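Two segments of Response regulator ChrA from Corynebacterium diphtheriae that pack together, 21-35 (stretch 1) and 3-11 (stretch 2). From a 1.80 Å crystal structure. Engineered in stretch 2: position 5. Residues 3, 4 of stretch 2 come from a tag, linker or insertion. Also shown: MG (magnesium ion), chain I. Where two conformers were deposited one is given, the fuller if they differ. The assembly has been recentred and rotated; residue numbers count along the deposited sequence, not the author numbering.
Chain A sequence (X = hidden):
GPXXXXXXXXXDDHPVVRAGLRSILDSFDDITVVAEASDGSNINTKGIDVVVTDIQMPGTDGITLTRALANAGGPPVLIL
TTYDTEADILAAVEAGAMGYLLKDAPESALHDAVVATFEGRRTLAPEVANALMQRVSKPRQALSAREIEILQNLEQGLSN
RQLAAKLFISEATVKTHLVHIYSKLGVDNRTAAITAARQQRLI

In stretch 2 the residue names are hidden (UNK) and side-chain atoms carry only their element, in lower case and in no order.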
# COMPACT_ATOMS: atom_id res chain seq x y z
N LEU A 21 -17.01 -12.71 6.71
CA LEU A 21 -16.41 -13.27 5.49
C LEU A 21 -16.55 -14.79 5.48
O LEU A 21 -16.83 -15.39 4.45
CB LEU A 21 -14.93 -12.88 5.40
CG LEU A 21 -14.66 -11.40 5.05
CD1 LEU A 21 -13.21 -11.05 5.24
CD2 LEU A 21 -15.09 -11.07 3.63
N ARG A 22 -16.39 -15.39 6.64
CA ARG A 22 -16.56 -16.83 6.79
C ARG A 22 -17.97 -17.23 6.42
O ARG A 22 -18.17 -18.21 5.70
CB ARG A 22 -16.27 -17.32 8.21
CG ARG A 22 -16.41 -18.85 8.32
CD ARG A 22 -17.09 -19.34 9.59
NE ARG A 22 -18.46 -18.84 9.75
CZ ARG A 22 -19.59 -19.48 9.44
NH1 ARG A 22 -19.60 -20.69 8.88
NH2 ARG A 22 -20.73 -18.85 9.67
N SER A 23 -18.95 -16.49 6.92
CA SER A 23 -20.34 -16.83 6.65
C SER A 23 -20.62 -16.77 5.16
O SER A 23 -21.24 -17.69 4.60
CB SER A 23 -21.26 -15.88 7.43
OG SER A 23 -21.22 -16.25 8.79
N ILE A 24 -20.10 -15.74 4.49
CA ILE A 24 -20.27 -15.63 3.05
C ILE A 24 -19.59 -16.77 2.30
O ILE A 24 -20.18 -17.40 1.40
CB ILE A 24 -19.73 -14.30 2.52
CG1 ILE A 24 -20.55 -13.13 3.06
CG2 ILE A 24 -19.79 -14.33 1.01
CD1 ILE A 24 -19.84 -11.80 2.93
N LEU A 25 -18.33 -17.03 2.61
CA LEU A 25 -17.63 -18.10 1.93
C LEU A 25 -18.32 -19.46 2.09
O LEU A 25 -18.49 -20.21 1.09
CB LEU A 25 -16.17 -18.17 2.40
CG LEU A 25 -15.29 -16.98 1.99
CD1 LEU A 25 -14.05 -16.87 2.84
CD2 LEU A 25 -14.91 -17.05 0.52
N ASP A 26 -18.69 -19.78 3.34
CA ASP A 26 -19.30 -21.09 3.66
C ASP A 26 -20.68 -21.21 3.02
O ASP A 26 -21.12 -22.33 2.71
CB ASP A 26 -19.37 -21.29 5.17
CG ASP A 26 -18.13 -21.95 5.75
OD1 ASP A 26 -17.42 -22.76 5.08
OD2 ASP A 26 -17.91 -21.70 6.95
N SER A 27 -21.31 -20.07 2.73
CA SER A 27 -22.64 -20.11 2.12
C SER A 27 -22.65 -20.69 0.70
O SER A 27 -23.73 -21.08 0.23
CB SER A 27 -23.32 -18.74 2.13
OG SER A 27 -22.80 -17.91 1.13
N PHE A 28 -21.52 -20.70 -0.01
CA PHE A 28 -21.41 -21.34 -1.30
C PHE A 28 -21.20 -22.84 -1.21
O PHE A 28 -20.35 -23.31 -0.49
CB PHE A 28 -20.34 -20.70 -2.17
CG PHE A 28 -20.67 -19.27 -2.51
CD1 PHE A 28 -21.52 -18.97 -3.57
CD2 PHE A 28 -20.16 -18.23 -1.75
CE1 PHE A 28 -21.88 -17.65 -3.85
CE2 PHE A 28 -20.50 -16.91 -2.03
CZ PHE A 28 -21.35 -16.63 -3.09
N ASP A 29 -21.95 -23.59 -2.01
CA ASP A 29 -21.88 -25.06 -1.99
C ASP A 29 -20.52 -25.64 -2.35
O ASP A 29 -20.23 -26.81 -2.07
CB ASP A 29 -22.92 -25.65 -2.95
CG ASP A 29 -24.35 -25.37 -2.52
OD1 ASP A 29 -24.59 -25.28 -1.30
OD2 ASP A 29 -25.23 -25.25 -3.40
N ASP A 30 -19.66 -24.84 -2.99
CA ASP A 30 -18.38 -25.28 -3.49
C ASP A 30 -17.16 -24.70 -2.78
O ASP A 30 -16.05 -24.87 -3.27
CB ASP A 30 -18.24 -25.06 -5.00
CG ASP A 30 -18.44 -23.62 -5.42
OD1 ASP A 30 -18.99 -22.81 -4.62
OD2 ASP A 30 -18.07 -23.30 -6.59
N ILE A 31 -17.42 -24.05 -1.66
CA ILE A 31 -16.40 -23.49 -0.80
C ILE A 31 -16.63 -23.86 0.64
O ILE A 31 -17.73 -23.68 1.21
CB ILE A 31 -16.34 -21.94 -0.95
CG1 ILE A 31 -16.05 -21.55 -2.40
CG2 ILE A 31 -15.28 -21.36 0.04
CD1 ILE A 31 -16.16 -20.06 -2.70
N THR A 32 -15.55 -24.25 1.29
CA THR A 32 -15.58 -24.57 2.70
C THR A 32 -14.39 -23.91 3.41
O THR A 32 -13.25 -24.14 3.01
CB THR A 32 -15.49 -26.09 2.97
OG1 THR A 32 -16.63 -26.75 2.44
CG2 THR A 32 -15.52 -26.34 4.45
N VAL A 33 -14.65 -23.17 4.47
CA VAL A 33 -13.56 -22.62 5.28
C VAL A 33 -13.13 -23.69 6.26
O VAL A 33 -13.89 -24.04 7.19
CB VAL A 33 -13.99 -21.35 5.99
CG1 VAL A 33 -12.90 -20.79 6.91
CG2 VAL A 33 -14.38 -20.35 4.91
N VAL A 34 -11.99 -24.29 6.00
CA VAL A 34 -11.46 -25.37 6.85
C VAL A 34 -10.51 -24.92 7.95
O VAL A 34 -10.16 -25.71 8.81
CB VAL A 34 -10.76 -26.44 6.00
CG1 VAL A 34 -11.72 -27.00 4.96
CG2 VAL A 34 -9.52 -25.90 5.37
N ALA A 35 -10.09 -23.66 7.94
CA ALA A 35 -9.09 -23.13 8.89
C ALA A 35 -9.23 -21.62 8.95
O ALA A 35 -9.57 -20.99 7.94
CB ALA A 35 -7.68 -23.50 8.47
N UNK A 3 -12.44 -33.57 -4.70
CA UNK A 3 -13.38 -33.02 -3.68
C UNK A 3 -14.36 -32.04 -4.31
O UNK A 3 -14.03 -31.35 -5.28
c UNK A 3 -12.59 -32.33 -2.54
c UNK A 3 -12.19 -33.11 -1.27
c UNK A 3 -10.99 -32.42 -0.64
c UNK A 3 -11.90 -34.58 -1.44
N UNK A 4 -15.55 -31.96 -3.72
CA UNK A 4 -16.60 -31.07 -4.20
C UNK A 4 -16.38 -29.62 -3.79
O UNK A 4 -16.89 -28.72 -4.49
N UNK A 5 -15.65 -29.39 -2.67
CA UNK A 5 -15.42 -28.02 -2.18
C UNK A 5 -13.98 -27.57 -2.19
O UNK A 5 -13.09 -28.34 -1.90
o UNK A 5 -17.30 -27.62 -0.78
c UNK A 5 -15.92 -27.88 -0.75
N UNK A 6 -13.76 -26.29 -2.47
CA UNK A 6 -12.44 -25.67 -2.38
C UNK A 6 -12.22 -25.37 -0.90
O UNK A 6 -13.08 -24.74 -0.27
c UNK A 6 -12.76 -23.41 -5.51
c UNK A 6 -12.44 -24.35 -3.19
c UNK A 6 -11.16 -23.58 -2.96
c UNK A 6 -12.69 -24.67 -4.66
N UNK A 7 -11.08 -25.80 -0.36
CA UNK A 7 -10.82 -25.73 1.09
C UNK A 7 -10.03 -24.45 1.35
O UNK A 7 -8.90 -24.30 0.89
n UNK A 7 -8.93 -29.48 0.25
c UNK A 7 -10.73 -28.25 1.30
c UNK A 7 -9.82 -29.49 1.35
n UNK A 7 -7.11 -30.21 -0.88
c UNK A 7 -9.99 -26.94 1.54
n UNK A 7 -7.70 -31.27 1.06
c UNK A 7 -7.89 -30.31 0.14
N UNK A 8 -10.66 -23.55 2.08
CA UNK A 8 -10.10 -22.23 2.31
C UNK A 8 -9.55 -22.05 3.70
O UNK A 8 -10.20 -22.47 4.67
c UNK A 8 -11.16 -21.18 2.03
c UNK A 8 -10.76 -19.79 2.58
c UNK A 8 -11.40 -21.13 0.53
N UNK A 9 -8.40 -21.42 3.79
CA UNK A 9 -7.93 -20.84 5.04
C UNK A 9 -8.14 -19.34 5.00
O UNK A 9 -7.69 -18.69 4.08
s UNK A 9 -4.42 -21.24 7.14
c UNK A 9 -6.48 -21.11 5.33
c UNK A 9 -5.99 -20.47 6.65
c UNK A 9 -4.52 -21.11 8.90
N UNK A 10 -8.84 -18.83 6.00
CA UNK A 10 -9.25 -17.42 6.04
C UNK A 10 -8.51 -16.76 7.16
O UNK A 10 -8.61 -17.20 8.31
c UNK A 10 -11.33 -15.97 6.56
c UNK A 10 -10.75 -17.36 6.32
c UNK A 10 -12.79 -16.13 6.91
c UNK A 10 -11.17 -15.16 5.29
N UNK A 11 -7.82 -15.67 6.86
CA UNK A 11 -6.90 -15.02 7.79
C UNK A 11 -7.27 -13.54 7.89
O UNK A 11 -7.39 -12.85 6.87
c UNK A 11 -4.48 -14.57 8.31
c UNK A 11 -5.48 -15.15 7.29
c UNK A 11 -5.18 -16.64 7.05
c UNK A 11 -3.72 -16.93 6.74
MG MG I . -19.90 -24.32 1.70
O HOH W 1 -19.04 -26.42 0.74
O HOH W 2 -21.91 -25.34 1.89

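Position 3 carries four carbons forked at the second, and none comes near stretch 1; this is Leu-3, a residue of the tag. Position 4 has no side-chain atoms at all, so it is Gly-4, also from the tag; its backbone O lies 3.9 Å from CA of Asp-30.

At position 5 a single carbon bears one oxygen. That oxygen sits 3.3 Å from Asp-29 O and 3.4 Å from Thr-32 OG1, and it hydrogen-bonds at 2.6 Å to water 1. The residue is Ser-5, an engineered substitution. Water 1 also hydrogen-bonds to Thr-32 OG1 at 3.0 Å and is a ligand of the magnesium ion, at 2.5 Å from MG, so Ser-5 OG reaches the metal site through a water.

Position 6 shows four carbons forked at the first, with one arm two carbons long; its CB comes within 3.6 Å of Asp-30 O. Both hydrogen bonds to stretch 1 come from its backbone: N donates to Asp-30 O at 2.8 Å, and O accepts from Thr-32 N at 3.0 Å. This is Ile-6, buried, its side chain on the same sheet face as that of Ile-31.

Position 7 extends through three carbons to a nitrogen and then a carbon carrying two more nitrogens, a guanidinium group. Its CB packs 3.8 Å from Val-34 CG1, while the charged end leads away from stretch 1 and is hydrogen-bonded elsewhere in the structure. This is Arg-7.

Position 8 has three carbons, one carrying the other two, in contact with Leu-25, Ile-31 and Val-33. It is Val-8, whose CG2 lies 3.9 Å from Ile-31 CG2 and whose CG1 lies 4.3 Å from Val-33 CG2. Its N donates to Thr-32 O at 2.8 Å.

Position 9 is an unbranched chain of two carbons, a sulfur and a terminal carbon, on the face of Thr-32 and Ala-35 and touching the latter; it is Met-9, whose CG lies 3.9 Å from Ala-35 CB.

Position 10 again has four carbons forked at the second, now pointing at the helix and at Val-33. Leu-10 places CD1 4.1 Å from Leu-25 CD1 and CD2 4.2 Å from Leu-21 CB, while its N donates to Ala-35 O at 3.0 Å.

Position 11 has four carbons forked at the first, one arm two carbons long; it turns its CB away from stretch 1 and makes no contact with it. It is Ile-11.

The contact combines a parallel strand pairing with a helix packed over one face. Hydrogen bonds alternate between the strands until a beta bulge between Val-33 and Ala-35 shifts the register by one. There Val-8 O accepts from Val-34 N at 2.9 Å and, weakly, from Ala-35 N at 3.5 Å, before Ala-35 pairs with Met-9, held by Leu-10 N donating to Ala-35 O. Val-8 and Leu-10 fill the space beneath the helix, which runs nearly antiparallel to their strand. Beside the turn from Phe-28 to Ile-31, the magnesium ion binds the O atoms of Asp-26, Phe-28 and Ile-31, linking the helix to the start of the strand.

Stretch 2, residues 3-11: LGSIRVMLI
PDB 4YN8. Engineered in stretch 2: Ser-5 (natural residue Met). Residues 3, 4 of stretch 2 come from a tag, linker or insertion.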